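Local coordinates for protein alkyl hydroperoxide reductase/ Thiol specific antioxidant/ Mal allergen (PDB 5ENU) that probably reduces hydrogen peroxide and organic hydroperoxides through a reactive cysteine thiol, as a peroxiredoxin built on the thioredoxin fold, at residues 38-43 / 64-69; 52-57 / 145-150; 57-62 / 152-157. One frame throughout, in Å; residues are numbered along the deposited sequence. Where two conformers were deposited one is given.

Contact 1: residues 38-43 / 64-69; sequences KLVLYF and PKFKKA
Phe66 is the first residue of 64-69 to reach the strand, and it meets Val40. With CG anti to its own carbonyl carbon (chi1 -77°), its ring is carried off the helix toward the sheet, and the leading atom is CE1, 4.2 Å from CG2 of Val40. The valine offers that one methyl to the ring obliquely, and the two side chains cross at about a right angle. It is a light, wholly apolar touch between two buried residues whose CA atoms stand 9.0 Å apart.

Three residues on, the helix runs out. Ala69 still gives its N to the O of Lys65 (3.1 Å), but its own backbone has left helical geometry and its carbonyl turns to the strand. There Lys38, its chain extended beyond CG, lays CE 3.4 Å from Ala69 O and places NZ 2.8 Å from the same oxygen. The hydrogen bond comes in nearly end-on to the carbonyl, with a C=O...N angle of 164°. NZ gives a second bond to the O of Val158, so one ammonium ties together the ends of two helices.

The setting is the beta-alpha-beta unit of strand 38-43, helix 50-68 and strand 71-77. Lys38 and Val40 lie on the sheet face covered by helices 50-68 and 150-160, with Val158 touching both Val40 and Ala69, while Leu41 and Phe43 pack against helix 104-109.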
ATOM      1  N   LYS A  38      -5.725  10.603  -6.861  1.00  9.27           N
ATOM      2  CA  LYS A  38      -6.094   9.552  -5.931  1.00  8.91           C
ATOM      3  C   LYS A  38      -4.893   8.635  -5.726  1.00  9.03           C
ATOM      4  O   LYS A  38      -4.068   8.447  -6.627  1.00 10.26           O
ATOM      5  CB  LYS A  38      -7.260   8.753  -6.511  1.00 11.66           C
ATOM      6  CG  LYS A  38      -8.495   9.626  -6.885  1.00 12.88           C
ATOM      7  CD  LYS A  38      -9.416   8.891  -7.861  1.00 14.15           C
ATOM      8  CE  LYS A  38     -10.489   9.795  -8.428  1.00 15.05           C
ATOM      9  NZ  LYS A  38     -11.387   9.088  -9.385  1.00 18.72           N
ATOM     10  N   LEU A  39      -4.792   8.079  -4.523  1.00  8.76           N
ATOM     11  CA  LEU A  39      -3.710   7.163  -4.164  1.00  7.92           C
ATOM     12  C   LEU A  39      -4.302   5.875  -3.611  1.00  7.44           C
ATOM     13  O   LEU A  39      -5.047   5.902  -2.623  1.00  8.79           O
ATOM     14  CB  LEU A  39      -2.768   7.789  -3.135  1.00  9.23           C
ATOM     15  CG  LEU A  39      -1.738   6.823  -2.538  1.00  9.00           C
ATOM     16  CD1 LEU A  39      -0.819   6.281  -3.635  1.00 10.14           C
ATOM     17  CD2 LEU A  39      -0.921   7.492  -1.453  1.00  9.71           C
ATOM     18  N   VAL A  40      -3.982   4.760  -4.258  1.00  7.71           N
ATOM     19  CA  VAL A  40      -4.214   3.432  -3.714  1.00  7.48           C
ATOM     20  C   VAL A  40      -2.900   3.022  -3.062  1.00  7.38           C
ATOM     21  O   VAL A  40      -1.905   2.778  -3.760  1.00  8.48           O
ATOM     22  CB  VAL A  40      -4.618   2.435  -4.812  1.00  8.47           C
ATOM     23  CG1 VAL A  40      -4.676   1.009  -4.247  1.00  9.22           C
ATOM     24  CG2 VAL A  40      -5.944   2.843  -5.455  1.00 10.35           C
ATOM     25  N   LEU A  41      -2.878   2.975  -1.734  1.00  6.52           N
ATOM     26  CA  LEU A  41      -1.694   2.573  -0.986  1.00  7.19           C
ATOM     27  C   LEU A  41      -1.990   1.170  -0.471  1.00  7.14           C
ATOM     28  O   LEU A  41      -2.855   1.004   0.395  1.00  8.11           O
ATOM     29  CB  LEU A  41      -1.466   3.546   0.165  1.00  8.05           C
ATOM     30  CG  LEU A  41      -0.141   3.400   0.908  1.00  8.57           C
ATOM     31  CD1 LEU A  41       1.025   3.745  -0.029  1.00  9.26           C
ATOM     32  CD2 LEU A  41      -0.126   4.280   2.173  1.00  9.71           C
ATOM     33  N   TYR A  42      -1.332   0.160  -1.031  1.00  7.83           N
ATOM     34  CA  TYR A  42      -1.645  -1.223  -0.679  1.00  7.01           C
ATOM     35  C   TYR A  42      -0.475  -1.843   0.074  1.00  6.93           C
ATOM     36  O   TYR A  42       0.665  -1.817  -0.415  1.00  7.68           O
ATOM     37  CB  TYR A  42      -2.115  -2.077  -1.877  1.00  7.60           C
ATOM     38  CG  TYR A  42      -1.070  -2.703  -2.789  1.00  8.16           C
ATOM     39  CD1 TYR A  42      -0.599  -2.038  -3.930  1.00  7.86           C
ATOM     40  CD2 TYR A  42      -0.604  -3.998  -2.547  1.00  7.55           C
ATOM     41  CE1 TYR A  42       0.334  -2.626  -4.778  1.00  7.19           C
ATOM     42  CE2 TYR A  42       0.329  -4.601  -3.401  1.00  8.39           C
ATOM     43  CZ  TYR A  42       0.809  -3.894  -4.499  1.00  7.92           C
ATOM     44  OH  TYR A  42       1.722  -4.459  -5.372  1.00  9.41           O
ATOM     45  N   PHE A  43      -0.763  -2.376   1.264  1.00  7.49           N
ATOM     46  CA  PHE A  43       0.232  -3.049   2.094  1.00  7.28           C
ATOM     47  C   PHE A  43       0.137  -4.546   1.861  1.00  7.70           C
ATOM     48  O   PHE A  43      -0.975  -5.111   1.855  1.00  8.04           O
ATOM     49  CB  PHE A  43      -0.031  -2.778   3.580  1.00  8.21           C
ATOM     50  CG  PHE A  43       0.259  -1.360   4.010  1.00  7.47           C
ATOM     51  CD1 PHE A  43      -0.614  -0.334   3.710  1.00  7.85           C
ATOM     52  CD2 PHE A  43       1.419  -1.066   4.730  1.00  8.07           C
ATOM     53  CE1 PHE A  43      -0.343   0.964   4.115  1.00  9.97           C
ATOM     54  CE2 PHE A  43       1.708   0.241   5.144  1.00  8.44           C
ATOM     55  CZ  PHE A  43       0.818   1.258   4.823  1.00  8.90           C
ATOM     56  N   PRO A  64      -3.590   0.707 -16.259  1.00 10.86           N
ATOM     57  CA  PRO A  64      -4.067   1.782 -17.146  1.00 12.22           C
ATOM     58  C   PRO A  64      -5.433   2.298 -16.756  1.00 11.95           C
ATOM     59  O   PRO A  64      -5.707   3.497 -16.920  1.00 12.34           O
ATOM     60  CB  PRO A  64      -4.092   1.121 -18.534  1.00 13.31           C
ATOM     61  CG  PRO A  64      -3.141  -0.024 -18.421  1.00 15.00           C
ATOM     62  CD  PRO A  64      -3.284  -0.521 -17.018  1.00 12.93           C
ATOM     63  N   LYS A  65      -6.297   1.426 -16.222  1.00 11.01           N
ATOM     64  CA  LYS A  65      -7.620   1.885 -15.809  1.00 11.59           C
ATOM     65  C   LYS A  65      -7.547   2.737 -14.540  1.00 10.89           C
ATOM     66  O   LYS A  65      -8.290   3.716 -14.402  1.00 11.53           O
ATOM     67  CB  LYS A  65      -8.564   0.701 -15.618  1.00 13.11           C
ATOM     68  CG  LYS A  65      -8.842  -0.070 -16.893  1.00 17.60           C
ATOM     69  CD  LYS A  65      -9.982  -1.054 -16.667  1.00 22.45           C
ATOM     70  CE  LYS A  65     -10.134  -2.023 -17.819  1.00 27.68           C
ATOM     71  NZ  LYS A  65     -10.427  -1.310 -19.077  1.00 30.40           N
ATOM     72  N   PHE A  66      -6.672   2.371 -13.597  1.00 10.87           N
ATOM     73  CA  PHE A  66      -6.448   3.226 -12.437  1.00  9.20           C
ATOM     74  C   PHE A  66      -5.951   4.601 -12.873  1.00  9.99           C
ATOM     75  O   PHE A  66      -6.454   5.636 -12.411  1.00 10.89           O
ATOM     76  CB  PHE A  66      -5.449   2.575 -11.479  1.00  9.10           C
ATOM     77  CG  PHE A  66      -6.042   1.472 -10.644  1.00  8.51           C
ATOM     78  CD1 PHE A  66      -6.815   1.765  -9.522  1.00  8.98           C
ATOM     79  CD2 PHE A  66      -5.835   0.135 -10.978  1.00 10.35           C
ATOM     80  CE1 PHE A  66      -7.365   0.745  -8.758  1.00  9.77           C
ATOM     81  CE2 PHE A  66      -6.402  -0.887 -10.208  1.00 10.01           C
ATOM     82  CZ  PHE A  66      -7.157  -0.573  -9.091  1.00  9.86           C
ATOM     83  N   LYS A  67      -4.977   4.628 -13.788  1.00 11.42           N
ATOM     84  CA  LYS A  67      -4.442   5.905 -14.254  1.00 12.03           C
ATOM     85  C   LYS A  67      -5.521   6.732 -14.950  1.00 12.38           C
ATOM     86  O   LYS A  67      -5.626   7.945 -14.727  1.00 13.42           O
ATOM     87  CB  LYS A  67      -3.256   5.671 -15.200  1.00 15.78           C
ATOM     88  CG  LYS A  67      -2.047   5.052 -14.530  1.00 22.42           C
ATOM     89  CD  LYS A  67      -1.418   5.961 -13.476  1.00 27.60           C
ATOM     90  CE  LYS A  67      -0.611   7.103 -14.082  1.00 32.50           C
ATOM     91  NZ  LYS A  67       0.723   6.669 -14.598  1.00 34.91           N
ATOM     92  N   LYS A  68      -6.328   6.096 -15.802  1.00 12.67           N
ATOM     93  CA  LYS A  68      -7.388   6.824 -16.484  1.00 13.83           C
ATOM     94  C   LYS A  68      -8.352   7.446 -15.482  1.00 13.15           C
ATOM     95  O   LYS A  68      -8.879   8.543 -15.712  1.00 15.33           O
ATOM     96  CB  LYS A  68      -8.134   5.869 -17.417  1.00 17.09           C
ATOM     97  CG  LYS A  68      -9.144   6.559 -18.310  1.00 23.36           C
ATOM     98  CD  LYS A  68      -9.617   5.649 -19.413  1.00 29.89           C
ATOM     99  CE  LYS A  68     -10.447   6.407 -20.441  1.00 35.00           C
ATOM    100  NZ  LYS A  68     -10.657   5.608 -21.695  1.00 37.96           N
ATOM    101  N   ALA A  69      -8.592   6.762 -14.365  1.00 12.05           N
ATOM    102  CA  ALA A  69      -9.482   7.258 -13.328  1.00 13.18           C
ATOM    103  C   ALA A  69      -8.801   8.235 -12.379  1.00 13.44           C
ATOM    104  O   ALA A  69      -9.396   8.610 -11.366  1.00 15.92           O
ATOM    105  CB  ALA A  69     -10.125   6.091 -12.568  1.00 15.07           C
TER

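Contact 2: residues 52-57 / 145-150; sequences CTTEGL and IKVPGH
Glu55, on helix 50-68, and Val147, in the irregular turn leading into helix 150-160, bring their CA atoms within 6.1 Å, close enough for a side chain to lie on the opposing backbone. Val147 does this with CG1, the branch anti to its backbone N (chi1 178°): the methyl sits 3.9 Å from Glu55 N and 4.0 Å from Glu55 CB. Thr54 adds its CG2, 4.0 Å from that same CG1, while its hydroxyl bonds back to the O of Pro50. The peroxiredoxin signature Pro-x-x-x-Thr-x-x-Cys (Pro45, Thr49, Cys52) runs from the preceding loop into the first turn of this helix, so Cys52 is probably the peroxidatic cysteine; its CB points away from the 145-150 turn. Glu55 stretches out fully, CG anti to the backbone N, and brings OE2 to the edge of the His150 ring, 3.7 Å from CD2, with carboxylate and ring planes 67° apart. The stronger partners lie beyond: Glu55 OE1 makes a salt bridge to Arg127, and His150 NE2 is hydrogen-bonded to Thr129 OG1. CD1 of Ile145 rests over the centre of the imidazole, 3.6 Å above its plane.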
ATOM      1  N   CYS A  52       1.274 -12.112  -2.585  1.00  9.20           N
ATOM      2  CA  CYS A  52       1.771 -10.773  -2.874  1.00  8.56           C
ATOM      3  C   CYS A  52       2.179 -10.635  -4.338  1.00  7.94           C
ATOM      4  O   CYS A  52       2.027  -9.559  -4.925  1.00  8.79           O
ATOM      5  CB  CYS A  52       2.928 -10.445  -1.922  1.00  9.28           C
ATOM      6  SG  CYS A  52       2.429 -10.539  -0.195  1.00  9.75           S
ATOM      7  N   THR A  53       2.626 -11.730  -4.959  1.00  8.83           N
ATOM      8  CA  THR A  53       2.914 -11.714  -6.385  1.00 10.20           C
ATOM      9  C   THR A  53       1.623 -11.556  -7.186  1.00  9.05           C
ATOM     10  O   THR A  53       1.530 -10.710  -8.082  1.00  9.83           O
ATOM     11  CB  THR A  53       3.663 -12.999  -6.760  1.00 10.33           C
ATOM     12  OG1 THR A  53       4.913 -13.037  -6.064  1.00 11.88           O
ATOM     13  CG2 THR A  53       3.901 -13.082  -8.276  1.00 12.57           C
ATOM     14  N   THR A  54       0.595 -12.343  -6.856  1.00  8.65           N
ATOM     15  CA  THR A  54      -0.681 -12.212  -7.563  1.00  9.30           C
ATOM     16  C   THR A  54      -1.251 -10.805  -7.401  1.00  8.94           C
ATOM     17  O   THR A  54      -1.711 -10.195  -8.375  1.00  9.25           O
ATOM     18  CB  THR A  54      -1.679 -13.256  -7.058  1.00 11.07           C
ATOM     19  OG1 THR A  54      -1.145 -14.570  -7.280  1.00 14.15           O
ATOM     20  CG2 THR A  54      -3.022 -13.124  -7.780  1.00 12.70           C
ATOM     21  N   GLU A  55      -1.233 -10.269  -6.172  1.00  7.96           N
ATOM     22  CA  GLU A  55      -1.760  -8.927  -5.956  1.00  8.18           C
ATOM     23  C   GLU A  55      -1.033  -7.893  -6.817  1.00  8.00           C
ATOM     24  O   GLU A  55      -1.665  -7.052  -7.467  1.00  9.02           O
ATOM     25  CB  GLU A  55      -1.698  -8.566  -4.468  1.00  8.45           C
ATOM     26  CG  GLU A  55      -2.427  -7.262  -4.162  1.00  7.72           C
ATOM     27  CD  GLU A  55      -2.499  -6.897  -2.689  1.00  7.99           C
ATOM     28  OE1 GLU A  55      -1.724  -7.456  -1.887  1.00  9.26           O
ATOM     29  OE2 GLU A  55      -3.357  -6.029  -2.355  1.00  9.03           O
ATOM     30  N   GLY A  56       0.295  -7.941  -6.826  1.00  8.95           N
ATOM     31  CA  GLY A  56       1.056  -7.013  -7.653  1.00  8.91           C
ATOM     32  C   GLY A  56       0.741  -7.152  -9.135  1.00  8.93           C
ATOM     33  O   GLY A  56       0.544  -6.149  -9.832  1.00  8.54           O
ATOM     34  N   LEU A  57       0.653  -8.397  -9.631  1.00  9.03           N
ATOM     35  CA  LEU A  57       0.338  -8.633 -11.042  1.00  9.30           C
ATOM     36  C   LEU A  57      -1.064  -8.164 -11.397  1.00  9.18           C
ATOM     37  O   LEU A  57      -1.287  -7.681 -12.515  1.00 10.16           O
ATOM     38  CB  LEU A  57       0.504 -10.118 -11.373  1.00  9.95           C
ATOM     39  CG  LEU A  57       1.971 -10.578 -11.435  1.00 12.10           C
ATOM     40  CD1 LEU A  57       2.022 -12.073 -11.648  1.00 13.64           C
ATOM     41  CD2 LEU A  57       2.739  -9.868 -12.528  1.00 13.90           C
ATOM     42  N   ILE A 145      -7.766  -8.296   3.938  1.00  9.32           N
ATOM     43  CA  ILE A 145      -8.538  -8.853   2.839  1.00  8.87           C
ATOM     44  C   ILE A 145      -7.783  -9.988   2.153  1.00  8.19           C
ATOM     45  O   ILE A 145      -6.549 -10.102   2.226  1.00 10.06           O
ATOM     46  CB  ILE A 145      -8.997  -7.770   1.839  1.00  8.86           C
ATOM     47  CG1 ILE A 145      -7.913  -6.714   1.578  1.00 10.77           C
ATOM     48  CG2 ILE A 145     -10.307  -7.095   2.344  1.00 11.63           C
ATOM     49  CD1 ILE A 145      -6.630  -7.207   0.912  1.00 11.47           C
ATOM     50  N   LYS A 146      -8.545 -10.829   1.469  1.00  8.80           N
ATOM     51  CA  LYS A 146      -7.953 -11.827   0.592  1.00  8.58           C
ATOM     52  C   LYS A 146      -7.693 -11.204  -0.774  1.00  9.77           C
ATOM     53  O   LYS A 146      -8.298 -10.195  -1.145  1.00  9.59           O
ATOM     54  CB  LYS A 146      -8.846 -13.064   0.455  1.00  9.49           C
ATOM     55  CG  LYS A 146     -10.150 -12.835  -0.342  1.00  8.44           C
ATOM     56  CD  LYS A 146     -10.866 -14.180  -0.572  1.00  9.49           C
ATOM     57  CE  LYS A 146     -12.153 -14.016  -1.372  1.00 10.46           C
ATOM     58  NZ  LYS A 146     -12.710 -15.340  -1.758  1.00 11.52           N
ATOM     59  N   VAL A 147      -6.778 -11.806  -1.534  1.00  8.53           N
ATOM     60  CA  VAL A 147      -6.433 -11.231  -2.838  1.00 10.18           C
ATOM     61  C   VAL A 147      -7.557 -11.371  -3.867  1.00  9.06           C
ATOM     62  O   VAL A 147      -7.872 -10.377  -4.548  1.00  9.45           O
ATOM     63  CB  VAL A 147      -5.085 -11.766  -3.354  1.00  9.98           C
ATOM     64  CG1 VAL A 147      -4.745 -11.200  -4.747  1.00 12.41           C
ATOM     65  CG2 VAL A 147      -3.976 -11.434  -2.374  1.00 10.54           C
ATOM     66  N   PRO A 148      -8.188 -12.541  -4.042  1.00  9.83           N
ATOM     67  CA  PRO A 148      -9.178 -12.669  -5.124  1.00 10.66           C
ATOM     68  C   PRO A 148     -10.289 -11.637  -5.029  1.00  8.84           C
ATOM     69  O   PRO A 148     -10.891 -11.444  -3.967  1.00  9.99           O
ATOM     70  CB  PRO A 148      -9.713 -14.094  -4.950  1.00 10.58           C
ATOM     71  CG  PRO A 148      -8.561 -14.853  -4.388  1.00 11.82           C
ATOM     72  CD  PRO A 148      -7.930 -13.852  -3.407  1.00 10.49           C
ATOM     73  N   GLY A 149     -10.535 -10.942  -6.145  1.00 10.14           N
ATOM     74  CA  GLY A 149     -11.567  -9.924  -6.224  1.00 10.09           C
ATOM     75  C   GLY A 149     -11.153  -8.555  -5.719  1.00  9.04           C
ATOM     76  O   GLY A 149     -11.854  -7.566  -6.002  1.00  9.77           O
ATOM     77  N   HIS A 150     -10.018  -8.454  -5.023  1.00  9.08           N
ATOM     78  CA  HIS A 150      -9.676  -7.230  -4.313  1.00  7.87           C
ATOM     79  C   HIS A 150      -9.328  -6.078  -5.254  1.00  7.24           C
ATOM     80  O   HIS A 150      -9.850  -4.968  -5.096  1.00  8.83           O
ATOM     81  CB  HIS A 150      -8.542  -7.465  -3.313  1.00  8.18           C
ATOM     82  CG  HIS A 150      -8.174  -6.231  -2.551  1.00  8.76           C
ATOM     83  ND1 HIS A 150      -9.099  -5.517  -1.808  1.00  8.95           N
ATOM     84  CD2 HIS A 150      -6.990  -5.594  -2.392  1.00  9.56           C
ATOM     85  CE1 HIS A 150      -8.500  -4.476  -1.259  1.00  9.85           C
ATOM     86  NE2 HIS A 150      -7.219  -4.502  -1.594  1.00  9.10           N
TER

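Contact 3: residues 57-62 / 152-157; sequences LQFREL and DDVLSA
Leu62 is the side chain that bridges to Asp152 and Leu155, and it can be followed outward. CB leaves the helix in the direction of 152-157, and both it and CG stay about 4.6 Å from CD2 of Leu155. Beyond CG, which stands anti to the carbonyl carbon (chi1 -71°), the branches part. CD2 of Leu62 lies 4.4 Å from CD2 of Leu155. CD1 of Leu62 comes nearer to that Leu155 CD2 methyl, at 4.2 Å, and also meets a carboxylate oxygen, OD2 of Asp152, at 3.6 Å. The approach to OD2 is van der Waals packing of a methyl on the carboxylate of an exposed residue. Leu62 crosses both partners at about a right angle, and Val151, one residue before 152-157, touches it too.

The helices themselves, 50-68 and 150-160, run in broadly the same direction: their short segments cross at -41° and approach to 10.9 Å. Side by side on one face of the central sheet, they match the pair of helices that covers one side of a thioredoxin fold.

Deeper in, Phe59 makes the other apolar touch. Its CE1 comes 4.4 Å from CG1 of Val154, which lies at the ring edge, near the ring plane; the ring also stacks with Tyr42 of strand 38-43. Val154, in turn, also packs on Trp142 of strand 138-143.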
ATOM      1  N   LEU A  57       0.653  -8.397  -9.631  1.00  9.03           N
ATOM      2  CA  LEU A  57       0.338  -8.633 -11.042  1.00  9.30           C
ATOM      3  C   LEU A  57      -1.064  -8.164 -11.397  1.00  9.18           C
ATOM      4  O   LEU A  57      -1.287  -7.681 -12.515  1.00 10.16           O
ATOM      5  CB  LEU A  57       0.504 -10.118 -11.373  1.00  9.95           C
ATOM      6  CG  LEU A  57       1.971 -10.578 -11.435  1.00 12.10           C
ATOM      7  CD1 LEU A  57       2.022 -12.073 -11.648  1.00 13.64           C
ATOM      8  CD2 LEU A  57       2.739  -9.868 -12.528  1.00 13.90           C
ATOM      9  N   GLN A  58      -2.017  -8.271 -10.458  1.00  9.36           N
ATOM     10  CA  GLN A  58      -3.377  -7.845 -10.766  1.00  9.64           C
ATOM     11  C   GLN A  58      -3.491  -6.324 -10.771  1.00 10.09           C
ATOM     12  O   GLN A  58      -4.177  -5.753 -11.631  1.00 10.05           O
ATOM     13  CB  GLN A  58      -4.380  -8.545  -9.831  1.00 10.56           C
ATOM     14  CG  GLN A  58      -4.515 -10.037 -10.216  1.00 12.03           C
ATOM     15  CD  GLN A  58      -5.485 -10.830  -9.362  1.00 18.59           C
ATOM     16  OE1 GLN A  58      -5.716 -10.514  -8.209  1.00 20.99           O
ATOM     17  NE2 GLN A  58      -6.023 -11.902  -9.927  1.00 25.83           N
ATOM     18  N   PHE A  59      -2.775  -5.643  -9.864  1.00  9.38           N
ATOM     19  CA  PHE A  59      -2.707  -4.187  -9.965  1.00  9.85           C
ATOM     20  C   PHE A  59      -2.024  -3.767 -11.260  1.00  9.50           C
ATOM     21  O   PHE A  59      -2.452  -2.798 -11.904  1.00 10.18           O
ATOM     22  CB  PHE A  59      -1.988  -3.567  -8.759  1.00  9.26           C
ATOM     23  CG  PHE A  59      -2.873  -3.330  -7.554  1.00  8.92           C
ATOM     24  CD1 PHE A  59      -3.905  -2.413  -7.611  1.00  9.70           C
ATOM     25  CD2 PHE A  59      -2.644  -4.005  -6.352  1.00  8.09           C
ATOM     26  CE1 PHE A  59      -4.711  -2.181  -6.509  1.00 10.09           C
ATOM     27  CE2 PHE A  59      -3.438  -3.762  -5.226  1.00  8.76           C
ATOM     28  CZ  PHE A  59      -4.479  -2.850  -5.319  1.00  8.94           C
ATOM     29  N   ARG A  60      -0.978  -4.501 -11.679  1.00  8.63           N
ATOM     30  CA  ARG A  60      -0.313  -4.207 -12.950  0.73  9.34           C
ATOM     31  C   ARG A  60      -1.280  -4.321 -14.122  1.00 10.63           C
ATOM     32  O   ARG A  60      -1.314  -3.454 -15.007  1.00 11.08           O
ATOM     33  CB  ARG A  60       0.868  -5.158 -13.159  0.73  9.16           C
ATOM     34  CG  ARG A  60       1.436  -5.127 -14.555  0.73  9.07           C
ATOM     35  CD  ARG A  60       2.617  -6.045 -14.607  0.73 10.36           C
ATOM     36  NE  ARG A  60       3.277  -6.019 -15.908  0.73 15.02           N
ATOM     37  CZ  ARG A  60       3.005  -6.875 -16.883  0.73 20.85           C
ATOM     38  NH1 ARG A  60       3.653  -6.806 -18.049  0.73 23.38           N
ATOM     39  NH2 ARG A  60       2.087  -7.812 -16.681  0.73 23.90           N
ATOM     40  N   GLU A  61      -2.066  -5.405 -14.154  1.00 11.28           N
ATOM     41  CA  GLU A  61      -2.947  -5.653 -15.289  1.00 12.76           C
ATOM     42  C   GLU A  61      -3.972  -4.542 -15.456  1.00 12.34           C
ATOM     43  O   GLU A  61      -4.310  -4.157 -16.583  1.00 14.12           O
ATOM     44  CB  GLU A  61      -3.647  -6.994 -15.091  1.00 17.79           C
ATOM     45  CG  GLU A  61      -4.629  -7.338 -16.180  1.00 23.02           C
ATOM     46  CD  GLU A  61      -5.368  -8.630 -15.882  1.00 31.00           C
ATOM     47  OE1 GLU A  61      -5.642  -9.388 -16.832  1.00 35.80           O
ATOM     48  OE2 GLU A  61      -5.667  -8.891 -14.692  1.00 32.07           O
ATOM     49  N   LEU A  62      -4.481  -4.011 -14.349  1.00 10.92           N
ATOM     50  CA  LEU A  62      -5.489  -2.963 -14.398  1.00 10.83           C
ATOM     51  C   LEU A  62      -4.915  -1.561 -14.255  1.00 10.60           C
ATOM     52  O   LEU A  62      -5.684  -0.591 -14.266  1.00 11.45           O
ATOM     53  CB  LEU A  62      -6.579  -3.218 -13.349  1.00 11.69           C
ATOM     54  CG  LEU A  62      -7.489  -4.407 -13.679  1.00 12.94           C
ATOM     55  CD1 LEU A  62      -8.469  -4.696 -12.561  1.00 14.65           C
ATOM     56  CD2 LEU A  62      -8.228  -4.138 -14.976  1.00 17.05           C
ATOM     57  N   ASP A 152     -10.240  -5.633  -8.292  1.00  9.59           N
ATOM     58  CA  ASP A 152     -11.496  -5.216  -8.930  1.00 10.19           C
ATOM     59  C   ASP A 152     -12.284  -4.279  -8.018  1.00  9.55           C
ATOM     60  O   ASP A 152     -12.821  -3.259  -8.468  1.00  9.63           O
ATOM     61  CB  ASP A 152     -12.373  -6.441  -9.227  1.00 10.12           C
ATOM     62  CG  ASP A 152     -11.855  -7.297 -10.377  1.00 13.08           C
ATOM     63  OD1 ASP A 152     -12.296  -8.465 -10.472  1.00 16.46           O
ATOM     64  OD2 ASP A 152     -11.043  -6.817 -11.194  1.00 14.03           O
ATOM     65  N   ASP A 153     -12.393  -4.639  -6.730  1.00  9.35           N
ATOM     66  CA  ASP A 153     -13.117  -3.806  -5.778  1.00  8.94           C
ATOM     67  C   ASP A 153     -12.455  -2.444  -5.625  1.00  8.90           C
ATOM     68  O   ASP A 153     -13.142  -1.419  -5.540  1.00  9.83           O
ATOM     69  CB  ASP A 153     -13.173  -4.496  -4.407  1.00  9.12           C
ATOM     70  CG  ASP A 153     -14.021  -5.765  -4.405  1.00  9.32           C
ATOM     71  OD1 ASP A 153     -14.855  -5.954  -5.313  1.00 11.52           O
ATOM     72  OD2 ASP A 153     -13.877  -6.567  -3.451  1.00  9.94           O
ATOM     73  N   VAL A 154     -11.125  -2.411  -5.539  1.00  7.79           N
ATOM     74  CA  VAL A 154     -10.445  -1.132  -5.380  1.00  7.86           C
ATOM     75  C   VAL A 154     -10.647  -0.267  -6.621  1.00  8.93           C
ATOM     76  O   VAL A 154     -10.891   0.943  -6.509  1.00  9.06           O
ATOM     77  CB  VAL A 154      -8.964  -1.339  -5.028  1.00  8.53           C
ATOM     78  CG1 VAL A 154      -8.230  -0.000  -4.897  1.00  9.22           C
ATOM     79  CG2 VAL A 154      -8.835  -2.141  -3.743  1.00  9.05           C
ATOM     80  N   LEU A 155     -10.589  -0.871  -7.819  1.00  8.99           N
ATOM     81  CA  LEU A 155     -10.803  -0.082  -9.031  1.00  9.24           C
ATOM     82  C   LEU A 155     -12.214   0.495  -9.058  1.00  9.44           C
ATOM     83  O   LEU A 155     -12.406   1.669  -9.395  1.00  9.68           O
ATOM     84  CB  LEU A 155     -10.550  -0.918 -10.285  1.00 10.50           C
ATOM     85  CG  LEU A 155     -10.776  -0.181 -11.616  1.00 10.13           C
ATOM     86  CD1 LEU A 155      -9.900   1.064 -11.788  1.00 11.53           C
ATOM     87  CD2 LEU A 155     -10.609  -1.132 -12.798  1.00 11.71           C
ATOM     88  N   SER A 156     -13.217  -0.315  -8.705  0.58  9.49           N
ATOM     89  CA  SER A 156     -14.581   0.201  -8.647  0.58 11.10           C
ATOM     90  C   SER A 156     -14.669   1.386  -7.695  0.58 10.56           C
ATOM     91  O   SER A 156     -15.283   2.408  -8.014  0.58  9.94           O
ATOM     92  CB  SER A 156     -15.544  -0.907  -8.217  0.58 13.58           C
ATOM     93  OG  SER A 156     -15.583  -1.956  -9.169  0.58 16.27           O
ATOM     94  N   ALA A 157     -14.030   1.285  -6.529  1.00 10.09           N
ATOM     95  CA  ALA A 157     -14.084   2.380  -5.569  1.00  8.84           C
ATOM     96  C   ALA A 157     -13.399   3.631  -6.118  1.00  8.47           C
ATOM     97  O   ALA A 157     -13.929   4.741  -5.987  1.00 10.32           O
ATOM     98  CB  ALA A 157     -13.455   1.926  -4.247  1.00  9.34           C
TER

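Helix 50-68 enters all three contacts: its end packs on strand 38-43 in contact 1, its start on the turn 145-150 in contact 2, its middle on helix 150-160 in contact 3. Contact 3 is buried, contacts 1 and 2 partly so. Contacts 1 and 3 share a hydrophobic layer between helices and sheet, where Val40 meets Val154 and Phe66 lies against both Phe59 and Leu155. Only contact 1 has a hydrogen bond across it, lysine to carbonyl at the helix ends. In contact 2, beside the probable active site, Glu55 and His150 find their polar partners on strand 120-132, Thr54 in its own helix. Tyr42 connects contacts 1 and 2, touching Glu55 and Gly56.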